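Glycerol Dehydrogenase (PDB 5XN8) catalyses the NAD-dependent oxidation of glycerol to dihydroxyacetone, and can probably also act on related diols such as 1,2-propanediol. Local coordinates at residues A[19-22]-A[23-27]; A[75-78]-A[79-83]; A[97-100]-A[101-105]; A[243-247]-A[248-252]. All blocks are in the same frame, centred on the assembly; numbering follows the deposited sequence.

Overall arrangement
Contacts 1, 2 and 3 follow one another in the N-terminal nucleotide-binding half, built round a six-stranded parallel sheet; contact 4 comes much later, in the helical half that carries the zinc ion. Contacts 2 and 3 are neighbours, centres about 13 Å apart, because helices 70-83 and 94-107 pack together: Leu80 CD1 meets Ile103 CG2 at 3.7 Å. Contact 1, on the short helical turns after strand 10-14, lies with its centre about 19 Å from that of contact 3. Contact 4, ending helix 228-247, has its nearest atoms about 8 Å from contact 3. Contact 3 adjoins residues that probably bind NAD(+) and contact 4 the zinc ion, so both flank the region where coenzyme and substrate probably meet.

Contact 1: A[19-22]-A[23-27]; sequences TLFG and AYAKN
Phe21, just ahead of the short helix 22-25, meets Ala25 one turn on, in the Rossmann-like half of the iron-containing alcohol dehydrogenase fold, after strand 10-14. On the packed side, Phe21 CE2 lies 3.9 Å from Ala25 CB, the ring coming to the methyl group obliquely. The torsion of Phe21 accounts for this: CG sits between the backbone N and the carbonyl carbon (chi1 86°), and the ring turns inward onto Leu12, Val151 and Val112 of the sheet and onto Val48 and Leu52 of helix 38-54. A large flat hydrocarbon suits such a many-sided pocket, and the small Ala25 fits closely beside it. Phe21 O accepts from Ala25 N at 3.1 Å, and takes a weak bond from Tyr24 N at 3.2 Å. Gly22 is buried too and brings only its backbone to the turn.

Tyr24 forms the flank that faces a second subunit: its ring packs on Leu12 and Met149, and its OH is weakly bonded to Ala191 O of that other chain. The solvent side is looser. Ala23 is exposed, and Lys26 bends at chi3 and leads its ammonium away from 19-22, to a weak hydrogen bond from NZ to His55 O. The helical bonding continues under it: Lys26 N donates to Gly22 O at 2.9 Å, with an N-H...O angle of 163°.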
ATOM      1  N   THR A  19     -25.970  41.107   6.637  1.00 33.60           N
ATOM      2  CA  THR A  19     -26.447  41.891   7.780  1.00 34.55           C
ATOM      3  C   THR A  19     -25.470  41.914   8.975  1.00 34.64           C
ATOM      4  O   THR A  19     -25.731  42.606   9.960  1.00 36.42           O
ATOM      5  CB  THR A  19     -27.800  41.344   8.277  1.00 35.05           C
ATOM      6  OG1 THR A  19     -27.705  39.921   8.446  1.00 35.09           O
ATOM      7  CG2 THR A  19     -28.915  41.688   7.281  1.00 35.10           C
ATOM      8  N   LEU A  20     -24.363  41.168   8.890  1.00 33.13           N
ATOM      9  CA  LEU A  20     -23.361  41.087   9.960  1.00 32.63           C
ATOM     10  C   LEU A  20     -22.011  41.747   9.638  1.00 31.92           C
ATOM     11  O   LEU A  20     -21.156  41.844  10.522  1.00 32.79           O
ATOM     12  CB  LEU A  20     -23.120  39.613  10.325  1.00 32.02           C
ATOM     13  CG  LEU A  20     -24.261  38.869  11.014  1.00 33.06           C
ATOM     14  CD1 LEU A  20     -23.914  37.387  11.113  1.00 33.41           C
ATOM     15  CD2 LEU A  20     -24.554  39.451  12.392  1.00 33.93           C
ATOM     16  N   PHE A  21     -21.817  42.205   8.404  1.00 30.54           N
ATOM     17  CA  PHE A  21     -20.516  42.740   7.960  1.00 30.29           C
ATOM     18  C   PHE A  21     -20.279  44.195   8.372  1.00 31.31           C
ATOM     19  O   PHE A  21     -19.178  44.709   8.170  1.00 32.42           O
ATOM     20  CB  PHE A  21     -20.356  42.556   6.442  1.00 29.45           C
ATOM     21  CG  PHE A  21     -20.963  43.663   5.602  1.00 29.46           C
ATOM     22  CD1 PHE A  21     -22.331  43.701   5.317  1.00 29.63           C
ATOM     23  CD2 PHE A  21     -20.151  44.649   5.066  1.00 29.07           C
ATOM     24  CE1 PHE A  21     -22.866  44.713   4.539  1.00 30.31           C
ATOM     25  CE2 PHE A  21     -20.684  45.677   4.292  1.00 29.44           C
ATOM     26  CZ  PHE A  21     -22.042  45.705   4.021  1.00 29.99           C
ATOM     27  N   GLY A  22     -21.293  44.847   8.944  1.00 32.16           N
ATOM     28  CA  GLY A  22     -21.193  46.243   9.354  1.00 33.02           C
ATOM     29  C   GLY A  22     -20.107  46.538  10.374  1.00 34.07           C
ATOM     30  O   GLY A  22     -19.508  47.616  10.347  1.00 35.95           O
ATOM     31  N   ALA A  23     -19.859  45.589  11.273  1.00 34.00           N
ATOM     32  CA  ALA A  23     -18.807  45.718  12.289  1.00 34.68           C
ATOM     33  C   ALA A  23     -17.450  46.011  11.658  1.00 34.54           C
ATOM     34  O   ALA A  23     -16.739  46.919  12.089  1.00 36.08           O
ATOM     35  CB  ALA A  23     -18.730  44.449  13.133  1.00 35.17           C
ATOM     36  N   TYR A  24     -17.118  45.262  10.612  1.00 33.73           N
ATOM     37  CA  TYR A  24     -15.840  45.415   9.922  1.00 32.77           C
ATOM     38  C   TYR A  24     -15.856  46.602   8.958  1.00 32.82           C
ATOM     39  O   TYR A  24     -14.840  47.278   8.790  1.00 32.11           O
ATOM     40  CB  TYR A  24     -15.469  44.136   9.170  1.00 32.51           C
ATOM     41  CG  TYR A  24     -15.403  42.888  10.039  1.00 32.23           C
ATOM     42  CD1 TYR A  24     -16.541  42.134  10.283  1.00 32.50           C
ATOM     43  CD2 TYR A  24     -14.191  42.439  10.583  1.00 33.42           C
ATOM     44  CE1 TYR A  24     -16.494  40.972  11.049  1.00 32.39           C
ATOM     45  CE2 TYR A  24     -14.127  41.290  11.354  1.00 33.25           C
ATOM     46  CZ  TYR A  24     -15.282  40.554  11.590  1.00 33.11           C
ATOM     47  OH  TYR A  24     -15.239  39.404  12.350  1.00 32.48           O
ATOM     48  N   ALA A  25     -17.006  46.847   8.329  1.00 32.23           N
ATOM     49  CA  ALA A  25     -17.171  47.956   7.382  1.00 32.54           C
ATOM     50  C   ALA A  25     -17.037  49.320   8.048  1.00 33.03           C
ATOM     51  O   ALA A  25     -16.437  50.231   7.478  1.00 33.07           O
ATOM     52  CB  ALA A  25     -18.517  47.846   6.674  1.00 32.27           C
ATOM     53  N   LYS A  26     -17.584  49.447   9.255  1.00 34.40           N
ATOM     54  CA  LYS A  26     -17.455  50.661  10.077  1.00 36.25           C
ATOM     55  C   LYS A  26     -16.024  51.219  10.161  1.00 36.89           C
ATOM     56  O   LYS A  26     -15.837  52.441  10.139  1.00 38.30           O
ATOM     57  CB  LYS A  26     -18.003  50.388  11.482  1.00 38.00           C
ATOM     58  CG  LYS A  26     -17.926  51.562  12.457  1.00 39.69           C
ATOM     59  CD  LYS A  26     -18.717  51.375  13.753  1.00 42.03           C
ATOM     60  CE  LYS A  26     -19.194  49.948  14.067  1.00 43.35           C
ATOM     61  NZ  LYS A  26     -20.293  49.978  15.067  1.00 45.44           N
ATOM     62  N   ASN A  27     -15.035  50.331  10.263  1.00 36.26           N
ATOM     63  CA  ASN A  27     -13.616  50.721  10.314  1.00 35.89           C
ATOM     64  C   ASN A  27     -13.027  51.159   8.965  1.00 35.51           C
ATOM     65  O   ASN A  27     -11.960  51.775   8.939  1.00 34.36           O
ATOM     66  CB  ASN A  27     -12.760  49.573  10.884  1.00 35.31           C
ATOM     67  CG  ASN A  27     -13.133  49.213  12.313  1.00 34.87           C
ATOM     68  OD1 ASN A  27     -13.501  48.079  12.600  1.00 35.60           O
ATOM     69  ND2 ASN A  27     -13.043  50.176  13.207  1.00 34.94           N
TER

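Contact 2: A[75-78]-A[79-83]; sequences RLIA and ILKQH
Arg75 and Ile79, one turn apart on helix 70-83, run side by side in the same direction, and Ile79 CD1 comes within 3.7 Å of Arg75 NH1. The methyl group approaches the guanidinium obliquely, a van der Waals contact that uses none of the guanidinium's N-H groups for bonding. That polar end is served by other residues: Arg75 NH2 forms a salt bridge with Glu72 OE2 and a hydrogen bond to Arg63 O. The chain reaches them because CG stands anti to the backbone N (chi1 -168°) before the chain bends at chi3.

The main-chain acceptors of the first four residues are each taken by an amide four residues on. Leu76 O accepts from Leu80 N at 2.8 Å and Ile77 O from Lys81 N at 2.9 Å. The bonds at the two ends of this series, Ile79 N to Arg75 O at 3.4 Å and Gln82 N to Ala78 O at 3.3 Å, are weak. Further on, His83 N donates to Ile79 O at 3.2 Å and more weakly to Leu80 O, while the His83 ring stacks on that of His60.

Residue types follow the two sides of the helix. Leu76 and Leu80 are buried against Phe33 of strand 31-36, whereas Ala78, Lys81 and Gln82 are exposed. The aliphatic CG of Lys81 rests 3.4 Å from Ile77 O and its ammonium leads away. Backbone polarity is thus absorbed within the helix, so the residues it buries, Leu76 and Leu80, can be aliphatic, while charge is kept to its margin.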
ATOM      1  N   ARG A  75     -21.689  58.120 -14.505  1.00 36.95           N
ATOM      2  CA  ARG A  75     -23.008  58.557 -14.028  1.00 36.62           C
ATOM      3  C   ARG A  75     -23.141  58.368 -12.514  1.00 36.24           C
ATOM      4  O   ARG A  75     -23.615  59.261 -11.817  1.00 38.06           O
ATOM      5  CB  ARG A  75     -24.132  57.801 -14.761  1.00 35.84           C
ATOM      6  CG  ARG A  75     -25.539  58.368 -14.550  1.00 35.80           C
ATOM      7  CD  ARG A  75     -26.613  57.464 -15.149  1.00 35.14           C
ATOM      8  NE  ARG A  75     -26.721  56.179 -14.444  1.00 33.81           N
ATOM      9  CZ  ARG A  75     -27.336  55.975 -13.272  1.00 33.09           C
ATOM     10  NH1 ARG A  75     -27.953  56.966 -12.626  1.00 33.52           N
ATOM     11  NH2 ARG A  75     -27.353  54.749 -12.745  1.00 31.77           N
ATOM     12  N   LEU A  76     -22.714  57.206 -12.021  1.00 35.88           N
ATOM     13  CA  LEU A  76     -22.802  56.869 -10.590  1.00 35.13           C
ATOM     14  C   LEU A  76     -21.778  57.626  -9.741  1.00 35.39           C
ATOM     15  O   LEU A  76     -22.081  58.009  -8.606  1.00 35.47           O
ATOM     16  CB  LEU A  76     -22.643  55.362 -10.374  1.00 34.04           C
ATOM     17  CG  LEU A  76     -23.823  54.469 -10.780  1.00 33.91           C
ATOM     18  CD1 LEU A  76     -23.399  53.012 -10.798  1.00 33.09           C
ATOM     19  CD2 LEU A  76     -25.042  54.685  -9.889  1.00 34.04           C
ATOM     20  N   ILE A  77     -20.575  57.825 -10.282  1.00 35.15           N
ATOM     21  CA  ILE A  77     -19.566  58.675  -9.636  1.00 35.92           C
ATOM     22  C   ILE A  77     -20.108  60.075  -9.367  1.00 37.38           C
ATOM     23  O   ILE A  77     -19.954  60.590  -8.259  1.00 37.36           O
ATOM     24  CB  ILE A  77     -18.252  58.736 -10.463  1.00 36.32           C
ATOM     25  CG1 ILE A  77     -17.486  57.415 -10.299  1.00 35.36           C
ATOM     26  CG2 ILE A  77     -17.356  59.890 -10.012  1.00 37.32           C
ATOM     27  CD1 ILE A  77     -16.409  57.177 -11.335  1.00 35.40           C
ATOM     28  N   ALA A  78     -20.748  60.675 -10.376  1.00 38.48           N
ATOM     29  CA  ALA A  78     -21.346  62.008 -10.249  1.00 38.78           C
ATOM     30  C   ALA A  78     -22.351  62.091  -9.102  1.00 39.07           C
ATOM     31  O   ALA A  78     -22.374  63.083  -8.382  1.00 41.25           O
ATOM     32  CB  ALA A  78     -22.005  62.428 -11.559  1.00 39.80           C
ATOM     33  N   ILE A  79     -23.159  61.048  -8.923  1.00 38.27           N
ATOM     34  CA  ILE A  79     -24.123  60.987  -7.811  1.00 37.82           C
ATOM     35  C   ILE A  79     -23.394  60.752  -6.486  1.00 36.77           C
ATOM     36  O   ILE A  79     -23.766  61.324  -5.463  1.00 36.62           O
ATOM     37  CB  ILE A  79     -25.211  59.892  -8.002  1.00 37.28           C
ATOM     38  CG1 ILE A  79     -25.976  60.078  -9.319  1.00 37.85           C
ATOM     39  CG2 ILE A  79     -26.207  59.933  -6.845  1.00 37.13           C
ATOM     40  CD1 ILE A  79     -26.842  58.894  -9.717  1.00 37.49           C
ATOM     41  N   LEU A  80     -22.368  59.902  -6.506  1.00 36.44           N
ATOM     42  CA  LEU A  80     -21.540  59.653  -5.318  1.00 36.04           C
ATOM     43  C   LEU A  80     -20.941  60.955  -4.782  1.00 36.82           C
ATOM     44  O   LEU A  80     -21.042  61.226  -3.586  1.00 36.24           O
ATOM     45  CB  LEU A  80     -20.442  58.619  -5.613  1.00 35.08           C
ATOM     46  CG  LEU A  80     -19.375  58.372  -4.524  1.00 34.96           C
ATOM     47  CD1 LEU A  80     -18.962  56.910  -4.470  1.00 33.89           C
ATOM     48  CD2 LEU A  80     -18.139  59.250  -4.713  1.00 35.29           C
ATOM     49  N   LYS A  81     -20.337  61.744  -5.679  1.00 37.85           N
ATOM     50  CA  LYS A  81     -19.759  63.059  -5.337  1.00 38.79           C
ATOM     51  C   LYS A  81     -20.763  64.013  -4.682  1.00 39.83           C
ATOM     52  O   LYS A  81     -20.432  64.717  -3.731  1.00 40.62           O
ATOM     53  CB  LYS A  81     -19.185  63.752  -6.588  1.00 39.31           C
ATOM     54  CG  LYS A  81     -17.953  63.118  -7.201  1.00 39.37           C
ATOM     55  CD  LYS A  81     -16.723  63.081  -6.315  1.00 39.41           C
ATOM     56  CE  LYS A  81     -16.100  64.448  -6.064  1.00 40.45           C
ATOM     57  NZ  LYS A  81     -14.756  64.296  -5.447  1.00 40.52           N
ATOM     58  N   GLN A  82     -21.974  64.025  -5.207  1.00 40.42           N
ATOM     59  CA  GLN A  82     -23.062  64.886  -4.713  1.00 41.00           C
ATOM     60  C   GLN A  82     -23.432  64.562  -3.262  1.00 40.44           C
ATOM     61  O   GLN A  82     -23.723  65.472  -2.494  1.00 41.83           O
ATOM     62  CB  GLN A  82     -24.327  64.755  -5.624  1.00 41.35           C
ATOM     63  CG  GLN A  82     -24.805  65.925  -6.539  1.00 42.64           C
ATOM     64  CD  GLN A  82     -24.650  65.670  -8.024  1.00 43.23           C
ATOM     65  OE1 GLN A  82     -23.614  65.180  -8.422  1.00 43.91           O
ATOM     66  NE2 GLN A  82     -25.652  66.022  -8.838  1.00 42.66           N
ATOM     67  N   HIS A  83     -23.417  63.276  -2.902  1.00 38.87           N
ATOM     68  CA  HIS A  83     -23.697  62.833  -1.529  1.00 38.84           C
ATOM     69  C   HIS A  83     -22.469  62.791  -0.598  1.00 38.63           C
ATOM     70  O   HIS A  83     -22.629  62.756   0.622  1.00 38.17           O
ATOM     71  CB  HIS A  83     -24.402  61.468  -1.547  1.00 38.03           C
ATOM     72  CG  HIS A  83     -25.873  61.566  -1.803  1.00 38.12           C
ATOM     73  ND1 HIS A  83     -26.775  61.722  -0.775  1.00 38.47           N
ATOM     74  CD2 HIS A  83     -26.606  61.513  -2.939  1.00 38.81           C
ATOM     75  CE1 HIS A  83     -27.997  61.797  -1.265  1.00 38.68           C
ATOM     76  NE2 HIS A  83     -27.921  61.675  -2.577  1.00 39.12           N
TER

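Contact 3: A[97-100]-A[101-105]; sequences LDTA and KAIGY
Asp98 and Lys101 lie side by side on helix 94-107, joined by a long salt bridge of 3.5 Å from Asp98 OD1 to Lys101 NZ. Both are buried, and each has stronger partners: Lys101 NZ bonds to the carbonyl oxygens of Ala122 and Leu127, and Asp98 OD2 takes the backbone N-H of Val129. The ion pair is a longer addition to these bonds and may favour the charged forms of both groups. The lysine reaches that far because, after CG is set beside its own backbone N (chi1 -70°), the chain runs extended.

Apolar contact occupies another side of the helix. Thr99 CG2 and Ile103 CD1 touch at 4.0 Å, their side chains crossing obliquely; Thr99 OG1 bonds to Lys95 O, so the residue turns its methyl to Ile103 and the neighbouring helix 70-83 and settles its hydroxyl on its own helix.

Backbone bonds complete the turn: Ile103 N to Thr99 O and Gly104 N to Ala100 O are both 3.1 Å. Ala100 and Ile103 pack on Val88 of the sheet. This is the helix of a beta-alpha-beta crossover between strands 87-92 and 111-115, as in Rossmann-like folds, and the ion pair lies beside Ser125 and Leu127, which probably bind NAD(+).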
ATOM      1  N   LEU A  97     -20.756  44.299  -9.330  1.00 28.39           N
ATOM      2  CA  LEU A  97     -19.579  44.279  -8.471  1.00 28.25           C
ATOM      3  C   LEU A  97     -18.390  44.961  -9.140  1.00 29.52           C
ATOM      4  O   LEU A  97     -17.669  45.733  -8.499  1.00 30.61           O
ATOM      5  CB  LEU A  97     -19.220  42.840  -8.075  1.00 26.55           C
ATOM      6  CG  LEU A  97     -19.884  42.204  -6.835  1.00 25.96           C
ATOM      7  CD1 LEU A  97     -21.161  42.855  -6.340  1.00 26.46           C
ATOM      8  CD2 LEU A  97     -20.079  40.716  -7.027  1.00 26.13           C
ATOM      9  N   ASP A  98     -18.199  44.675 -10.421  1.00 30.51           N
ATOM     10  CA  ASP A  98     -17.120  45.278 -11.210  1.00 30.89           C
ATOM     11  C   ASP A  98     -17.249  46.790 -11.341  1.00 30.36           C
ATOM     12  O   ASP A  98     -16.242  47.493 -11.408  1.00 32.55           O
ATOM     13  CB  ASP A  98     -17.039  44.637 -12.608  1.00 31.31           C
ATOM     14  CG  ASP A  98     -16.463  43.230 -12.587  1.00 32.41           C
ATOM     15  OD1 ASP A  98     -16.313  42.634 -11.483  1.00 33.15           O
ATOM     16  OD2 ASP A  98     -16.141  42.715 -13.687  1.00 33.12           O
ATOM     17  N   THR A  99     -18.484  47.289 -11.410  1.00 29.63           N
ATOM     18  CA  THR A  99     -18.733  48.735 -11.427  1.00 30.10           C
ATOM     19  C   THR A  99     -18.426  49.398 -10.085  1.00 29.87           C
ATOM     20  O   THR A  99     -17.966  50.546 -10.049  1.00 30.33           O
ATOM     21  CB  THR A  99     -20.188  49.063 -11.834  1.00 29.88           C
ATOM     22  OG1 THR A  99     -20.487  48.380 -13.050  1.00 29.84           O
ATOM     23  CG2 THR A  99     -20.386  50.558 -12.037  1.00 30.71           C
ATOM     24  N   ALA A 100     -18.695  48.688  -8.994  1.00 29.21           N
ATOM     25  CA  ALA A 100     -18.340  49.166  -7.664  1.00 29.57           C
ATOM     26  C   ALA A 100     -16.820  49.266  -7.474  1.00 29.62           C
ATOM     27  O   ALA A 100     -16.349  50.175  -6.789  1.00 29.94           O
ATOM     28  CB  ALA A 100     -18.958  48.272  -6.600  1.00 29.12           C
ATOM     29  N   LYS A 101     -16.070  48.343  -8.079  1.00 29.70           N
ATOM     30  CA  LYS A 101     -14.597  48.359  -8.029  1.00 30.56           C
ATOM     31  C   LYS A 101     -14.013  49.551  -8.767  1.00 31.64           C
ATOM     32  O   LYS A 101     -13.082  50.199  -8.273  1.00 35.41           O
ATOM     33  CB  LYS A 101     -13.999  47.078  -8.639  1.00 29.88           C
ATOM     34  CG  LYS A 101     -14.204  45.811  -7.824  1.00 29.19           C
ATOM     35  CD  LYS A 101     -13.623  44.613  -8.561  1.00 29.00           C
ATOM     36  CE  LYS A 101     -14.077  43.274  -7.988  1.00 28.53           C
ATOM     37  NZ  LYS A 101     -13.899  42.175  -8.977  1.00 28.11           N
ATOM     38  N   ALA A 102     -14.554  49.822  -9.946  1.00 31.94           N
ATOM     39  CA  ALA A 102     -14.128  50.961 -10.771  1.00 31.67           C
ATOM     40  C   ALA A 102     -14.366  52.283 -10.059  1.00 31.89           C
ATOM     41  O   ALA A 102     -13.472  53.128 -10.017  1.00 32.26           O
ATOM     42  CB  ALA A 102     -14.852  50.948 -12.120  1.00 31.55           C
ATOM     43  N   ILE A 103     -15.564  52.442  -9.491  1.00 31.49           N
ATOM     44  CA  ILE A 103     -15.918  53.645  -8.722  1.00 31.57           C
ATOM     45  C   ILE A 103     -14.941  53.849  -7.561  1.00 31.51           C
ATOM     46  O   ILE A 103     -14.473  54.967  -7.333  1.00 32.98           O
ATOM     47  CB  ILE A 103     -17.370  53.579  -8.185  1.00 31.25           C
ATOM     48  CG1 ILE A 103     -18.382  53.630  -9.339  1.00 31.38           C
ATOM     49  CG2 ILE A 103     -17.671  54.733  -7.229  1.00 31.47           C
ATOM     50  CD1 ILE A 103     -19.723  53.013  -9.001  1.00 31.36           C
ATOM     51  N   GLY A 104     -14.638  52.772  -6.836  1.00 30.75           N
ATOM     52  CA  GLY A 104     -13.686  52.817  -5.722  1.00 30.45           C
ATOM     53  C   GLY A 104     -12.285  53.188  -6.157  1.00 30.80           C
ATOM     54  O   GLY A 104     -11.610  53.982  -5.487  1.00 31.17           O
ATOM     55  N   TYR A 105     -11.858  52.629  -7.288  1.00 31.03           N
ATOM     56  CA  TYR A 105     -10.560  52.948  -7.873  1.00 31.63           C
ATOM     57  C   TYR A 105     -10.440  54.424  -8.260  1.00 32.95           C
ATOM     58  O   TYR A 105      -9.542  55.119  -7.778  1.00 34.18           O
ATOM     59  CB  TYR A 105     -10.269  52.066  -9.102  1.00 31.60           C
ATOM     60  CG  TYR A 105      -9.050  52.539  -9.856  1.00 31.98           C
ATOM     61  CD1 TYR A 105      -7.788  52.512  -9.260  1.00 31.82           C
ATOM     62  CD2 TYR A 105      -9.157  53.066 -11.141  1.00 32.42           C
ATOM     63  CE1 TYR A 105      -6.668  52.984  -9.931  1.00 32.45           C
ATOM     64  CE2 TYR A 105      -8.047  53.546 -11.820  1.00 33.04           C
ATOM     65  CZ  TYR A 105      -6.806  53.496 -11.211  1.00 33.49           C
ATOM     66  OH  TYR A 105      -5.697  53.966 -11.876  1.00 35.16           O
TER

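Contact 4: A[243-247]-A[248-252]; sequences IGFES and SGLAA
Phe245 has chi1 at 95°, well off the staggered position near 60°, and Leu250 holds CG beside its backbone N and anti to the carbonyl carbon (chi1 -57°); the two side chains thus point the same way, alongside each other. Leu250 CD2 touches Phe245 CB and CD1, both at 3.7 Å, reaching the ring obliquely. Glu246 CB covers one face of that ring, 4.3 Å above its centre.

The chain between them ends helix 228-247. Gly244 O accepts Gly249 N at 3.3 Å, and a weak bond from Ser248 N at 3.1 Å. The bond spanning five residues makes a pi-turn. Gly249 then takes a positive phi (139°), a conformation in which a CB would be jammed against the preceding carbonyl oxygen, and the chain leaves the helix toward the next, 252-260.

The buried polar side chains are met from outside the turn: Ser248 OG by Ser195 OG, Ser247 OG by Gln6 N, and Glu246 by Ala126 N and Asn146 ND2. The side chain of Leu250 lies about 6 Å from the zinc ion, near its ligand His254, and Phe245 touches Asp121. The pair thus sets hydrocarbon beside the metal site and next to a residue that probably binds glycerol.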
ATOM      1  N   ILE A 243      -7.926  33.623  -5.620  1.00 22.93           N
ATOM      2  CA  ILE A 243      -6.480  33.738  -5.327  1.00 23.73           C
ATOM      3  C   ILE A 243      -5.719  32.884  -6.338  1.00 24.17           C
ATOM      4  O   ILE A 243      -4.676  33.291  -6.838  1.00 24.01           O
ATOM      5  CB  ILE A 243      -6.121  33.280  -3.884  1.00 23.77           C
ATOM      6  CG1 ILE A 243      -6.807  34.131  -2.806  1.00 23.95           C
ATOM      7  CG2 ILE A 243      -4.610  33.285  -3.664  1.00 24.74           C
ATOM      8  CD1 ILE A 243      -6.445  35.594  -2.795  1.00 24.19           C
ATOM      9  N   GLY A 244      -6.254  31.702  -6.634  1.00 24.78           N
ATOM     10  CA  GLY A 244      -5.675  30.791  -7.614  1.00 25.93           C
ATOM     11  C   GLY A 244      -5.412  31.365  -8.991  1.00 27.17           C
ATOM     12  O   GLY A 244      -4.317  31.210  -9.506  1.00 30.45           O
ATOM     13  N   PHE A 245      -6.387  32.042  -9.596  1.00 28.25           N
ATOM     14  CA  PHE A 245      -6.205  32.540 -10.973  1.00 26.94           C
ATOM     15  C   PHE A 245      -5.355  33.818 -11.022  1.00 27.01           C
ATOM     16  O   PHE A 245      -4.512  33.972 -11.915  1.00 25.43           O
ATOM     17  CB  PHE A 245      -7.556  32.676 -11.716  1.00 26.54           C
ATOM     18  CG  PHE A 245      -8.174  34.058 -11.678  1.00 27.69           C
ATOM     19  CD1 PHE A 245      -7.768  35.040 -12.572  1.00 28.58           C
ATOM     20  CD2 PHE A 245      -9.188  34.361 -10.774  1.00 27.78           C
ATOM     21  CE1 PHE A 245      -8.340  36.307 -12.549  1.00 29.34           C
ATOM     22  CE2 PHE A 245      -9.759  35.624 -10.741  1.00 28.42           C
ATOM     23  CZ  PHE A 245      -9.338  36.603 -11.629  1.00 28.75           C
ATOM     24  N   GLU A 246      -5.572  34.717 -10.063  1.00 26.68           N
ATOM     25  CA  GLU A 246      -4.931  36.031 -10.078  1.00 26.55           C
ATOM     26  C   GLU A 246      -3.461  35.985  -9.678  1.00 27.19           C
ATOM     27  O   GLU A 246      -2.645  36.709 -10.258  1.00 28.51           O
ATOM     28  CB  GLU A 246      -5.687  37.002  -9.165  1.00 26.58           C
ATOM     29  CG  GLU A 246      -5.214  38.447  -9.270  1.00 27.23           C
ATOM     30  CD  GLU A 246      -6.064  39.394  -8.454  1.00 27.96           C
ATOM     31  OE1 GLU A 246      -6.182  39.187  -7.220  1.00 28.00           O
ATOM     32  OE2 GLU A 246      -6.617  40.349  -9.050  1.00 27.54           O
ATOM     33  N   SER A 247      -3.137  35.160  -8.676  1.00 27.15           N
ATOM     34  CA  SER A 247      -1.784  35.071  -8.119  1.00 27.15           C
ATOM     35  C   SER A 247      -1.004  33.800  -8.490  1.00 27.14           C
ATOM     36  O   SER A 247       0.194  33.710  -8.192  1.00 26.72           O
ATOM     37  CB  SER A 247      -1.845  35.211  -6.594  1.00 27.46           C
ATOM     38  OG  SER A 247      -2.325  36.495  -6.228  1.00 27.96           O
ATOM     39  N   SER A 248      -1.654  32.821  -9.119  1.00 27.15           N
ATOM     40  CA  SER A 248      -0.943  31.653  -9.663  1.00 27.07           C
ATOM     41  C   SER A 248      -0.920  31.701 -11.194  1.00 26.60           C
ATOM     42  O   SER A 248       0.142  31.540 -11.789  1.00 28.56           O
ATOM     43  CB  SER A 248      -1.548  30.348  -9.132  1.00 27.44           C
ATOM     44  OG  SER A 248      -0.537  29.414  -8.781  1.00 27.27           O
ATOM     45  N   GLY A 249      -2.078  31.917 -11.825  1.00 25.51           N
ATOM     46  CA  GLY A 249      -2.159  32.215 -13.270  1.00 24.22           C
ATOM     47  C   GLY A 249      -3.297  31.545 -14.050  1.00 23.14           C
ATOM     48  O   GLY A 249      -3.780  30.469 -13.656  1.00 22.03           O
ATOM     49  N   LEU A 250      -3.699  32.198 -15.153  1.00 21.71           N
ATOM     50  CA  LEU A 250      -4.570  31.635 -16.186  1.00 21.74           C
ATOM     51  C   LEU A 250      -3.728  31.060 -17.328  1.00 21.67           C
ATOM     52  O   LEU A 250      -2.589  31.469 -17.534  1.00 21.69           O
ATOM     53  CB  LEU A 250      -5.465  32.718 -16.805  1.00 22.49           C
ATOM     54  CG  LEU A 250      -6.380  33.529 -15.896  1.00 22.28           C
ATOM     55  CD1 LEU A 250      -6.925  34.733 -16.651  1.00 22.84           C
ATOM     56  CD2 LEU A 250      -7.520  32.666 -15.391  1.00 22.05           C
ATOM     57  N   ALA A 251      -4.308  30.143 -18.095  1.00 20.89           N
ATOM     58  CA  ALA A 251      -3.578  29.486 -19.179  1.00 21.44           C
ATOM     59  C   ALA A 251      -4.537  29.063 -20.308  1.00 21.75           C
ATOM     60  O   ALA A 251      -5.305  29.907 -20.766  1.00 23.04           O
ATOM     61  CB  ALA A 251      -2.725  28.337 -18.640  1.00 21.24           C
ATOM     62  N   ALA A 252      -4.527  27.804 -20.755  1.00 21.50           N
ATOM     63  CA  ALA A 252      -5.266  27.408 -21.964  1.00 20.96           C
ATOM     64  C   ALA A 252      -6.773  27.524 -21.829  1.00 21.24           C
ATOM     65  O   ALA A 252      -7.436  28.101 -22.704  1.00 21.73           O
ATOM     66  CB  ALA A 252      -4.913  25.990 -22.361  1.00 20.69           C
TER